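Local coordinates for protein minor fimbrium subunit Mfa5 (Porphyromonas gingivalis ATCC 33277, PDB 6TO1) that serves as an accessory subunit of the minor fimbriae, the surface pili that mediate biofilm formation and adhesion to host cells and other oral bacteria, at residues P105-A110 with R470-L475; K94-V99 with P524-G529; V126-V131 with H229-S234; L184-K189 with R217-T222. All coordinates share one frame; numbering follows the deposited sequence. Where two conformers were deposited one is given.

Contact 1 of 4, residues P105-A110 with R470-L475; sequences PENPNA and RIYADL
The amide of Asn107 and the phenol ring of Tyr472 are parallel, and their side chains slide past each other in opposite directions. Asn107 CB sits 3.7 Å from Tyr472 CD1. The Asn107 CG is anti to its backbone N (chi1 -179°), and beyond it ND2 makes a weak hydrogen bond to Ala473 O at 3.1 Å. The other end of this amide turns back into its own loop: Asn107 OD1 takes the backbone N of Asn109 at 2.8 Å, which closes an Asx turn. That turn leads into strand 110-119, where Ala110 and Tyr472 form an antiparallel non-hydrogen-bonded pair in a beta sheet. Ala110 CB touches Tyr472 CE1 at 3.7 Å, on the same face of the sheet. Next to this pair, Ala473 N donates to Asn109 O at 3.1 Å, a fairly straight bond of 161°. Asn109 CB meets Ala473 CB at 3.8 Å, while Asn109 ND2 approaches Leu475 CD1 at 3.7 Å, the side chains crossing at about a right angle. Asn109 has its stronger polar partners in Gly529 and Tyr530. The hydroxyl of Tyr472 bonds to Asp104 and Lys424.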
# COMPACT_ATOMS: atom_id res chain seq x y z
N PRO A 105 -23.80 22.13 22.95
CA PRO A 105 -24.51 22.96 23.94
C PRO A 105 -23.61 23.96 24.66
O PRO A 105 -24.07 25.04 25.05
CB PRO A 105 -25.07 21.93 24.92
CG PRO A 105 -24.05 20.82 24.90
CD PRO A 105 -23.48 20.79 23.47
N GLU A 106 -22.33 23.62 24.83
CA GLU A 106 -21.41 24.52 25.50
C GLU A 106 -21.10 25.76 24.66
O GLU A 106 -20.98 26.87 25.19
CB GLU A 106 -20.12 23.79 25.84
CG GLU A 106 -20.27 22.83 27.01
CD GLU A 106 -18.97 22.13 27.35
OE1 GLU A 106 -18.80 20.97 26.94
OE2 GLU A 106 -18.12 22.76 28.02
N ASN A 107 -20.94 25.58 23.35
CA ASN A 107 -20.59 26.68 22.46
C ASN A 107 -20.99 26.25 21.06
O ASN A 107 -20.39 25.32 20.50
CB ASN A 107 -19.10 27.00 22.55
CG ASN A 107 -18.70 28.16 21.64
OD1 ASN A 107 -19.43 28.55 20.71
ND2 ASN A 107 -17.52 28.72 21.91
N PRO A 108 -22.01 26.89 20.47
CA PRO A 108 -22.48 26.45 19.15
C PRO A 108 -21.47 26.68 18.05
O PRO A 108 -21.65 26.13 16.96
CB PRO A 108 -23.75 27.27 18.93
CG PRO A 108 -23.48 28.52 19.71
CD PRO A 108 -22.75 28.08 20.94
N ASN A 109 -20.46 27.52 18.28
CA ASN A 109 -19.40 27.73 17.29
C ASN A 109 -18.42 26.58 17.46
O ASN A 109 -17.38 26.69 18.11
CB ASN A 109 -18.73 29.09 17.49
CG ASN A 109 -19.71 30.26 17.29
OD1 ASN A 109 -20.18 30.52 16.19
ND2 ASN A 109 -19.98 30.98 18.37
N ALA A 110 -18.79 25.43 16.90
CA ALA A 110 -18.05 24.20 17.12
C ALA A 110 -17.95 23.43 15.81
O ALA A 110 -18.91 23.37 15.04
CB ALA A 110 -18.71 23.32 18.18
N ARG A 470 -12.73 18.05 18.29
CA ARG A 470 -13.63 19.19 18.24
C ARG A 470 -12.89 20.47 18.60
O ARG A 470 -12.08 20.50 19.53
CB ARG A 470 -14.82 19.00 19.18
CG ARG A 470 -15.87 20.08 19.06
CD ARG A 470 -17.23 19.65 19.64
NE ARG A 470 -17.83 18.60 18.83
CZ ARG A 470 -19.07 18.14 18.99
NH1 ARG A 470 -19.86 18.64 19.94
NH2 ARG A 470 -19.52 17.19 18.19
N ILE A 471 -13.16 21.52 17.83
CA ILE A 471 -12.64 22.85 18.12
C ILE A 471 -13.80 23.78 18.43
O ILE A 471 -14.90 23.65 17.88
CB ILE A 471 -11.78 23.47 16.99
CG1 ILE A 471 -12.57 23.60 15.70
CG2 ILE A 471 -10.50 22.69 16.78
CD1 ILE A 471 -11.79 24.29 14.58
N TYR A 472 -13.53 24.76 19.27
CA TYR A 472 -14.45 25.85 19.53
C TYR A 472 -13.81 27.17 19.11
O TYR A 472 -12.60 27.36 19.28
CB TYR A 472 -14.79 25.97 21.02
CG TYR A 472 -15.58 24.84 21.60
CD1 TYR A 472 -16.81 24.48 21.08
CD2 TYR A 472 -15.10 24.14 22.70
CE1 TYR A 472 -17.54 23.44 21.64
CE2 TYR A 472 -15.82 23.09 23.26
CZ TYR A 472 -17.04 22.76 22.72
OH TYR A 472 -17.78 21.73 23.26
N ALA A 473 -14.63 28.09 18.63
CA ALA A 473 -14.17 29.47 18.45
C ALA A 473 -14.07 30.18 19.81
O ALA A 473 -14.97 30.05 20.65
CB ALA A 473 -15.11 30.24 17.54
N ASP A 474 -12.97 30.92 20.01
CA ASP A 474 -12.73 31.75 21.20
C ASP A 474 -13.14 33.17 20.83
O ASP A 474 -12.39 33.92 20.19
CB ASP A 474 -11.26 31.64 21.61
CG ASP A 474 -10.89 32.51 22.78
OD1 ASP A 474 -11.67 33.39 23.18
OD2 ASP A 474 -9.78 32.30 23.29
N LEU A 475 -14.39 33.54 21.18
CA LEU A 475 -14.96 34.78 20.66
C LEU A 475 -14.16 36.00 21.11
O LEU A 475 -13.99 36.96 20.34
CB LEU A 475 -16.42 34.90 21.11
CG LEU A 475 -17.43 34.24 20.18
CD1 LEU A 475 -17.24 32.72 20.17
CD2 LEU A 475 -18.88 34.58 20.53

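Contact 2 of 4, residues K94-V99 with P524-G529; sequences KYAVPV and PTVKLG
The backbones of Tyr95 and Pro524 come within 5.5 Å CA to CA, with no hydrogen bond between 94-99 and 524-529. The contact covers the site of an intramolecular isopeptide bond, a covalent cross-link between side chains within one chain. Here Lys94 NZ is linked to CG of Asn501. Strand 90-98 carries the lysine, and Pro524 lies beside its side chain just before the short strand 525-526. The lysine chain is fully extended: CG is anti to the backbone N (chi1 179°), and each later torsion also stays close to 180°. This straight chain crosses the proline ring at about a right angle. Its methylenes pass by the CG and CD corner of the ring, with Lys94 CE 3.7 Å from Pro524 CD. The same ring carbon lies 3.8 Å from Lys94 NZ, so the proline packs right up to the linked nitrogen. Pro524 CG also reaches the backbone, 3.9 Å from Tyr95 CA. On the far side of Tyr95 along the strand, Ala96 points its CB at the second segment and meets Pro524 CB at 3.8 Å. The contact is therefore apolar around a bond that uses up the lysine amine. Lys94 also packs on Leu115 of strand 110-119, and Pro524 on Thr500, the residue before Asn501. Val526, which also packs on Trp111, closes the row, its CG1 4.2 Å from Ala96 CB.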
# COMPACT_ATOMS: atom_id res chain seq x y z
N LYS A 94 -8.36 16.58 4.90
CA LYS A 94 -8.68 17.24 6.16
C LYS A 94 -9.93 18.06 5.92
O LYS A 94 -10.07 18.67 4.87
CB LYS A 94 -7.51 18.10 6.62
CG LYS A 94 -7.75 18.87 7.93
CD LYS A 94 -6.55 19.71 8.31
CE LYS A 94 -6.87 20.58 9.52
NZ LYS A 94 -5.90 21.69 9.63
N TYR A 95 -10.83 18.06 6.90
CA TYR A 95 -12.03 18.87 6.76
C TYR A 95 -12.61 19.16 8.13
O TYR A 95 -12.43 18.40 9.09
CB TYR A 95 -13.07 18.19 5.87
CG TYR A 95 -13.17 16.70 6.13
CD1 TYR A 95 -13.99 16.21 7.13
CD2 TYR A 95 -12.44 15.78 5.37
CE1 TYR A 95 -14.08 14.85 7.38
CE2 TYR A 95 -12.55 14.43 5.60
CZ TYR A 95 -13.37 13.97 6.61
OH TYR A 95 -13.49 12.62 6.86
N ALA A 96 -13.36 20.26 8.19
CA ALA A 96 -14.04 20.70 9.41
C ALA A 96 -15.54 20.58 9.18
O ALA A 96 -16.08 21.20 8.26
CB ALA A 96 -13.67 22.14 9.76
N VAL A 97 -16.22 19.81 10.02
CA VAL A 97 -17.66 19.60 9.89
C VAL A 97 -18.36 20.41 10.99
O VAL A 97 -18.10 20.18 12.18
CB VAL A 97 -18.04 18.12 9.97
CG1 VAL A 97 -19.55 17.95 9.78
CG2 VAL A 97 -17.26 17.30 8.92
N PRO A 98 -19.23 21.34 10.64
CA PRO A 98 -19.96 22.08 11.69
C PRO A 98 -20.77 21.11 12.53
O PRO A 98 -21.40 20.19 12.01
CB PRO A 98 -20.86 23.04 10.91
CG PRO A 98 -20.27 23.08 9.51
CD PRO A 98 -19.63 21.75 9.29
N VAL A 99 -20.77 21.34 13.84
CA VAL A 99 -21.50 20.49 14.77
C VAL A 99 -22.95 20.94 14.74
O VAL A 99 -23.25 22.12 14.98
CB VAL A 99 -20.90 20.58 16.18
CG1 VAL A 99 -21.68 19.74 17.17
CG2 VAL A 99 -19.43 20.12 16.14
N PRO A 524 -9.03 23.72 6.13
CA PRO A 524 -10.42 24.12 6.34
C PRO A 524 -10.55 25.58 6.73
O PRO A 524 -9.69 26.16 7.41
CB PRO A 524 -10.89 23.19 7.47
CG PRO A 524 -9.90 22.05 7.50
CD PRO A 524 -8.60 22.70 7.10
N THR A 525 -11.66 26.18 6.33
CA THR A 525 -11.93 27.57 6.69
C THR A 525 -13.36 27.68 7.20
O THR A 525 -14.26 27.04 6.65
CB THR A 525 -11.74 28.52 5.50
OG1 THR A 525 -12.61 28.17 4.42
CG2 THR A 525 -10.32 28.49 5.01
N VAL A 526 -13.57 28.52 8.22
CA VAL A 526 -14.86 28.56 8.90
C VAL A 526 -15.20 30.01 9.24
O VAL A 526 -14.32 30.84 9.49
CB VAL A 526 -14.90 27.70 10.19
CG1 VAL A 526 -14.60 26.23 9.89
CG2 VAL A 526 -13.95 28.21 11.21
N LYS A 527 -16.50 30.28 9.25
CA LYS A 527 -17.06 31.53 9.79
C LYS A 527 -17.95 31.21 10.98
O LYS A 527 -18.71 30.23 10.96
CB LYS A 527 -17.84 32.28 8.71
CG LYS A 527 -16.98 32.73 7.54
CD LYS A 527 -17.80 33.31 6.37
CE LYS A 527 -16.88 33.61 5.19
NZ LYS A 527 -17.59 34.08 3.99
N LEU A 528 -17.83 32.02 12.03
CA LEU A 528 -18.63 31.82 13.23
C LEU A 528 -20.11 31.96 12.90
O LEU A 528 -20.51 32.76 12.05
CB LEU A 528 -18.23 32.84 14.30
CG LEU A 528 -17.10 32.43 15.23
CD1 LEU A 528 -15.85 32.22 14.39
CD2 LEU A 528 -16.86 33.52 16.23
N GLY A 529 -20.93 31.17 13.58
CA GLY A 529 -22.37 31.22 13.38
C GLY A 529 -23.13 32.00 14.45
O GLY A 529 -24.28 32.39 14.21

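Contact 3 of 4, residues V126-V131 with H229-S234; sequences VDVVMV and HIILMS
Two neighbouring parallel strands at the centre of the von Willebrand factor type A domain make this contact. Val128 pairs with His229, Val129 with Ile230, Met130 with Ile231 and Val131 with Leu232. Five backbone hydrogen bonds join 126-131 to 229-234, from His229 N to Asp127 O at the start to Met233 N to Val131 O at 2.9 Å at the end. The strand directions differ by 20°, the usual slight twist. Side chains alternate between the two faces. On the face of His229 and Ile231, Val128 CG1 touches Ile231 CD1 at 3.6 Å. Met130 has two deposited conformers, and in the one given its CE approaches Met233 SD at 3.8 Å, a tentative contact. Both methionines bend at chi3. At the start of the strands, Val126 CG2, the branch anti to the backbone N, comes to the edge of the His229 imidazole, 3.4 Å from His229 CD2. His229 ND1 is also hydrogen-bonded to NE2 of His359 on the next strand. On the opposite face, Val131 CG1 meets Leu232 CD1 at 3.8 Å, and Val131 CG2 meets Ile230 CG2 at 3.9 Å. Helix 143-160 packs over Val128, Met130, Ile231 and Met233, whereas helix 209-220 packs over Val129 and Val131. With five backbone bonds between the strands and mostly apolar side chains on both faces, the pair suits burial between two helix layers.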
# COMPACT_ATOMS: atom_id res chain seq x y z
N VAL A 126 4.52 -9.49 -12.30
CA VAL A 126 5.06 -10.84 -12.31
C VAL A 126 4.89 -11.38 -13.72
O VAL A 126 3.81 -11.26 -14.31
CB VAL A 126 4.38 -11.75 -11.28
CG1 VAL A 126 2.84 -11.63 -11.37
CG2 VAL A 126 4.82 -13.21 -11.43
N ASP A 127 5.97 -11.93 -14.27
CA ASP A 127 5.94 -12.57 -15.57
C ASP A 127 6.22 -14.06 -15.37
O ASP A 127 7.07 -14.43 -14.55
CB ASP A 127 6.97 -11.97 -16.53
CG ASP A 127 6.50 -10.68 -17.17
OD1 ASP A 127 5.27 -10.46 -17.26
OD2 ASP A 127 7.37 -9.88 -17.59
N VAL A 128 5.50 -14.89 -16.12
CA VAL A 128 5.55 -16.35 -16.01
C VAL A 128 5.79 -16.92 -17.39
O VAL A 128 5.13 -16.50 -18.35
CB VAL A 128 4.24 -16.91 -15.44
CG1 VAL A 128 4.29 -18.43 -15.36
CG2 VAL A 128 3.93 -16.27 -14.10
N VAL A 129 6.71 -17.87 -17.50
CA VAL A 129 6.86 -18.65 -18.72
C VAL A 129 6.52 -20.09 -18.39
O VAL A 129 7.19 -20.73 -17.56
CB VAL A 129 8.27 -18.60 -19.33
CG1 VAL A 129 8.24 -19.37 -20.67
CG2 VAL A 129 8.74 -17.18 -19.52
N MET A 130 5.48 -20.61 -19.02
CA MET A 130 5.10 -22.01 -18.88
C MET A 130 5.81 -22.80 -19.97
O MET A 130 5.83 -22.38 -21.13
CB MET A 130 3.59 -22.18 -19.00
CG MET A 130 2.81 -21.53 -17.88
SD MET A 130 1.04 -21.69 -18.15
CE MET A 130 0.77 -23.44 -17.90
N VAL A 131 6.37 -23.95 -19.58
CA VAL A 131 7.16 -24.82 -20.48
C VAL A 131 6.59 -26.23 -20.37
O VAL A 131 6.70 -26.87 -19.31
CB VAL A 131 8.66 -24.81 -20.09
CG1 VAL A 131 9.49 -25.61 -21.07
CG2 VAL A 131 9.14 -23.37 -19.97
N HIS A 229 8.88 -16.13 -13.01
CA HIS A 229 8.69 -17.55 -12.77
C HIS A 229 8.75 -18.35 -14.07
O HIS A 229 8.21 -17.93 -15.09
CB HIS A 229 7.32 -17.86 -12.14
CG HIS A 229 7.08 -17.18 -10.83
ND1 HIS A 229 7.26 -17.81 -9.62
CD2 HIS A 229 6.66 -15.93 -10.54
CE1 HIS A 229 6.93 -16.99 -8.64
NE2 HIS A 229 6.58 -15.83 -9.18
N ILE A 230 9.40 -19.51 -14.01
CA ILE A 230 9.33 -20.53 -15.05
C ILE A 230 8.65 -21.75 -14.44
O ILE A 230 9.06 -22.21 -13.38
CB ILE A 230 10.71 -20.89 -15.61
CG1 ILE A 230 11.32 -19.66 -16.26
CG2 ILE A 230 10.62 -22.09 -16.55
CD1 ILE A 230 12.81 -19.83 -16.66
N ILE A 231 7.62 -22.25 -15.12
CA ILE A 231 6.92 -23.46 -14.69
C ILE A 231 7.17 -24.55 -15.73
O ILE A 231 6.71 -24.45 -16.87
CB ILE A 231 5.40 -23.22 -14.54
CG1 ILE A 231 5.11 -22.13 -13.52
CG2 ILE A 231 4.67 -24.54 -14.20
CD1 ILE A 231 3.66 -21.54 -13.65
N LEU A 232 7.84 -25.63 -15.32
CA LEU A 232 8.13 -26.75 -16.20
C LEU A 232 7.21 -27.91 -15.88
O LEU A 232 7.17 -28.38 -14.74
CB LEU A 232 9.60 -27.19 -16.06
CG LEU A 232 10.05 -28.41 -16.83
CD1 LEU A 232 10.00 -28.19 -18.34
CD2 LEU A 232 11.48 -28.77 -16.35
N MET A 233 6.50 -28.38 -16.89
CA MET A 233 5.54 -29.47 -16.77
C MET A 233 6.07 -30.62 -17.62
O MET A 233 6.05 -30.54 -18.85
CB MET A 233 4.16 -29.01 -17.25
CG MET A 233 3.56 -27.96 -16.32
SD MET A 233 2.40 -26.80 -17.08
CE MET A 233 1.16 -27.93 -17.69
N SER A 234 6.56 -31.67 -16.97
CA SER A 234 7.27 -32.70 -17.71
C SER A 234 7.11 -34.03 -16.98
O SER A 234 6.88 -34.06 -15.77
CB SER A 234 8.76 -32.33 -17.85
OG SER A 234 9.48 -33.41 -18.40

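Contact 4 of 4, residues L184-K189 with R217-T222; sequences LSDFTK and RNIMAT
Phe187 and Ile219 form the tight part of this contact. Ile219 CG2 lies over one face of the Phe187 ring, 4.0 Å from its centroid, a CH-pi contact offset toward the rim. The nearest ring atom is Phe187 CE2, 3.7 Å from Ile219 CG2. The same Phe187 CE2 comes to 3.4 Å from Ile219 O. Phe187 CG is anti to its carbonyl carbon (chi1 -74°), and the ring beyond it reaches Ile219 and Met220. Met220 SD comes to the edge of the ring, 3.9 Å from Phe187 CZ, a Met-aromatic contact in which the two side chains cross at about a right angle. Thr222 OG1 also sits at the ring edge, in its plane.

The looser side is polar and more exposed, and a water bridges it. In the Asp186 conformer given, one of two deposited, this water donates to Asp186 OD1 and to Ile219 O. Its approach to Thr222 OG1 is unusually short and so doubtful. The water thus links 184-189 to 217-222, where direct hydrogen bonds between the segments are absent. In the same conformer Asp186 OD1 has a second grip, accepting from Phe187 N at 2.7 Å on its anti side, 34° out of the carboxylate plane.

Leu184 and Ser185 both face Leu174, a classic beta bulge in edge strand 181-186. Phe187 follows at a corner of the chain, where its ring touches Ile219 of helix 209-220, and also Asp127 and Val129 of strand 126-133 and Arg171 and Ala173 of strand 170-177.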
# COMPACT_ATOMS: atom_id res chain seq x y z
N LEU A 184 5.27 -20.88 -28.38
CA LEU A 184 3.84 -20.87 -28.68
C LEU A 184 3.22 -19.49 -28.45
O LEU A 184 2.34 -19.06 -29.21
CB LEU A 184 3.12 -21.90 -27.83
CG LEU A 184 3.54 -23.37 -28.06
CD1 LEU A 184 2.64 -24.33 -27.28
CD2 LEU A 184 3.55 -23.73 -29.54
N SER A 185 3.66 -18.78 -27.41
CA SER A 185 3.20 -17.41 -27.18
C SER A 185 4.27 -16.58 -26.47
O SER A 185 4.90 -17.07 -25.54
CB SER A 185 1.90 -17.41 -26.36
OG SER A 185 1.37 -16.09 -26.23
N ASP A 186 4.49 -15.35 -26.93
CA ASP A 186 5.21 -14.38 -26.11
C ASP A 186 4.31 -13.97 -24.93
O ASP A 186 3.16 -14.38 -24.83
CB ASP A 186 5.62 -13.14 -26.92
CG ASP A 186 6.86 -12.39 -26.34
OD1 ASP A 186 7.29 -12.61 -25.18
OD2 ASP A 186 7.41 -11.54 -27.07
N PHE A 187 4.84 -13.11 -24.07
CA PHE A 187 4.08 -12.68 -22.90
C PHE A 187 2.73 -12.09 -23.30
O PHE A 187 2.64 -11.23 -24.18
CB PHE A 187 4.90 -11.65 -22.14
CG PHE A 187 6.05 -12.24 -21.38
CD1 PHE A 187 5.85 -13.19 -20.41
CD2 PHE A 187 7.35 -11.80 -21.64
CE1 PHE A 187 6.93 -13.71 -19.70
CE2 PHE A 187 8.42 -12.30 -20.93
CZ PHE A 187 8.21 -13.25 -19.96
N THR A 188 1.67 -12.55 -22.64
CA THR A 188 0.33 -12.08 -22.98
C THR A 188 -0.60 -12.26 -21.79
O THR A 188 -0.29 -12.97 -20.83
CB THR A 188 -0.21 -12.81 -24.22
OG1 THR A 188 -1.49 -12.29 -24.60
CG2 THR A 188 -0.40 -14.29 -23.98
N LYS A 189 -1.74 -11.56 -21.85
CA LYS A 189 -2.84 -11.77 -20.91
C LYS A 189 -4.04 -12.43 -21.59
O LYS A 189 -5.09 -12.61 -20.96
CB LYS A 189 -3.27 -10.46 -20.25
CG LYS A 189 -2.21 -9.75 -19.42
CD LYS A 189 -2.65 -8.33 -19.04
CE LYS A 189 -1.51 -7.49 -18.54
NZ LYS A 189 -1.11 -7.81 -17.14
N ARG A 217 14.35 -19.00 -20.99
CA ARG A 217 15.31 -17.97 -20.58
C ARG A 217 15.39 -16.86 -21.63
O ARG A 217 15.49 -15.68 -21.28
CB ARG A 217 16.69 -18.57 -20.34
CG ARG A 217 16.75 -19.55 -19.21
CD ARG A 217 18.18 -19.70 -18.69
NE ARG A 217 19.13 -20.17 -19.69
CZ ARG A 217 20.20 -19.49 -20.09
NH1 ARG A 217 21.04 -20.04 -20.95
NH2 ARG A 217 20.44 -18.27 -19.64
N ASN A 218 15.33 -17.22 -22.91
CA ASN A 218 15.34 -16.21 -23.95
C ASN A 218 14.13 -15.30 -23.83
O ASN A 218 14.24 -14.08 -23.96
CB ASN A 218 15.35 -16.86 -25.34
CG ASN A 218 16.72 -17.43 -25.74
OD1 ASN A 218 17.73 -17.26 -25.06
ND2 ASN A 218 16.73 -18.09 -26.88
N ILE A 219 12.96 -15.90 -23.60
CA ILE A 219 11.74 -15.11 -23.46
C ILE A 219 11.81 -14.24 -22.22
O ILE A 219 11.45 -13.06 -22.26
CB ILE A 219 10.52 -16.04 -23.43
CG1 ILE A 219 10.31 -16.65 -24.81
CG2 ILE A 219 9.27 -15.27 -23.01
CD1 ILE A 219 9.35 -17.81 -24.85
N MET A 220 12.25 -14.80 -21.10
CA MET A 220 12.27 -14.06 -19.85
C MET A 220 13.27 -12.92 -19.87
O MET A 220 13.11 -11.95 -19.11
CB MET A 220 12.59 -15.00 -18.69
CG MET A 220 12.34 -14.36 -17.34
SD MET A 220 10.56 -14.20 -17.02
CE MET A 220 10.10 -15.83 -16.47
N ALA A 221 14.27 -12.97 -20.75
CA ALA A 221 15.27 -11.90 -20.83
C ALA A 221 14.67 -10.53 -21.11
O ALA A 221 15.28 -9.52 -20.79
CB ALA A 221 16.30 -12.22 -21.90
N THR A 222 13.50 -10.46 -21.74
CA THR A 222 12.89 -9.16 -22.02
C THR A 222 12.01 -8.66 -20.88
O THR A 222 11.49 -7.53 -20.95
CB THR A 222 12.07 -9.22 -23.30
OG1 THR A 222 10.88 -9.99 -23.04
CG2 THR A 222 12.88 -9.90 -24.42
O HOH W 1 10.02 -11.89 -24.38

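Contacts 1 and 2 are neighbours, with centres 11 Å apart. Asn109 OD1 probably accepts from Gly529 N at 2.8 Å, and Val99 N probably bonds to Ala110 O at 3.0 Å; both contacts reach the same sheet. Contacts 3 and 4 belong to the von Willebrand factor type A domain, with centres 10 Å apart. Met220 CE lies 3.6 Å from Val129 CG2, and Phe187 CE1 lies 3.6 Å from Asp127 CB. The Leu232 side chain is about 11 Å from the magnesium ion bound by Ser135, Ser137 and Thr207. The two groups lie far apart: contacts 1 and 3 have centres 65 Å apart.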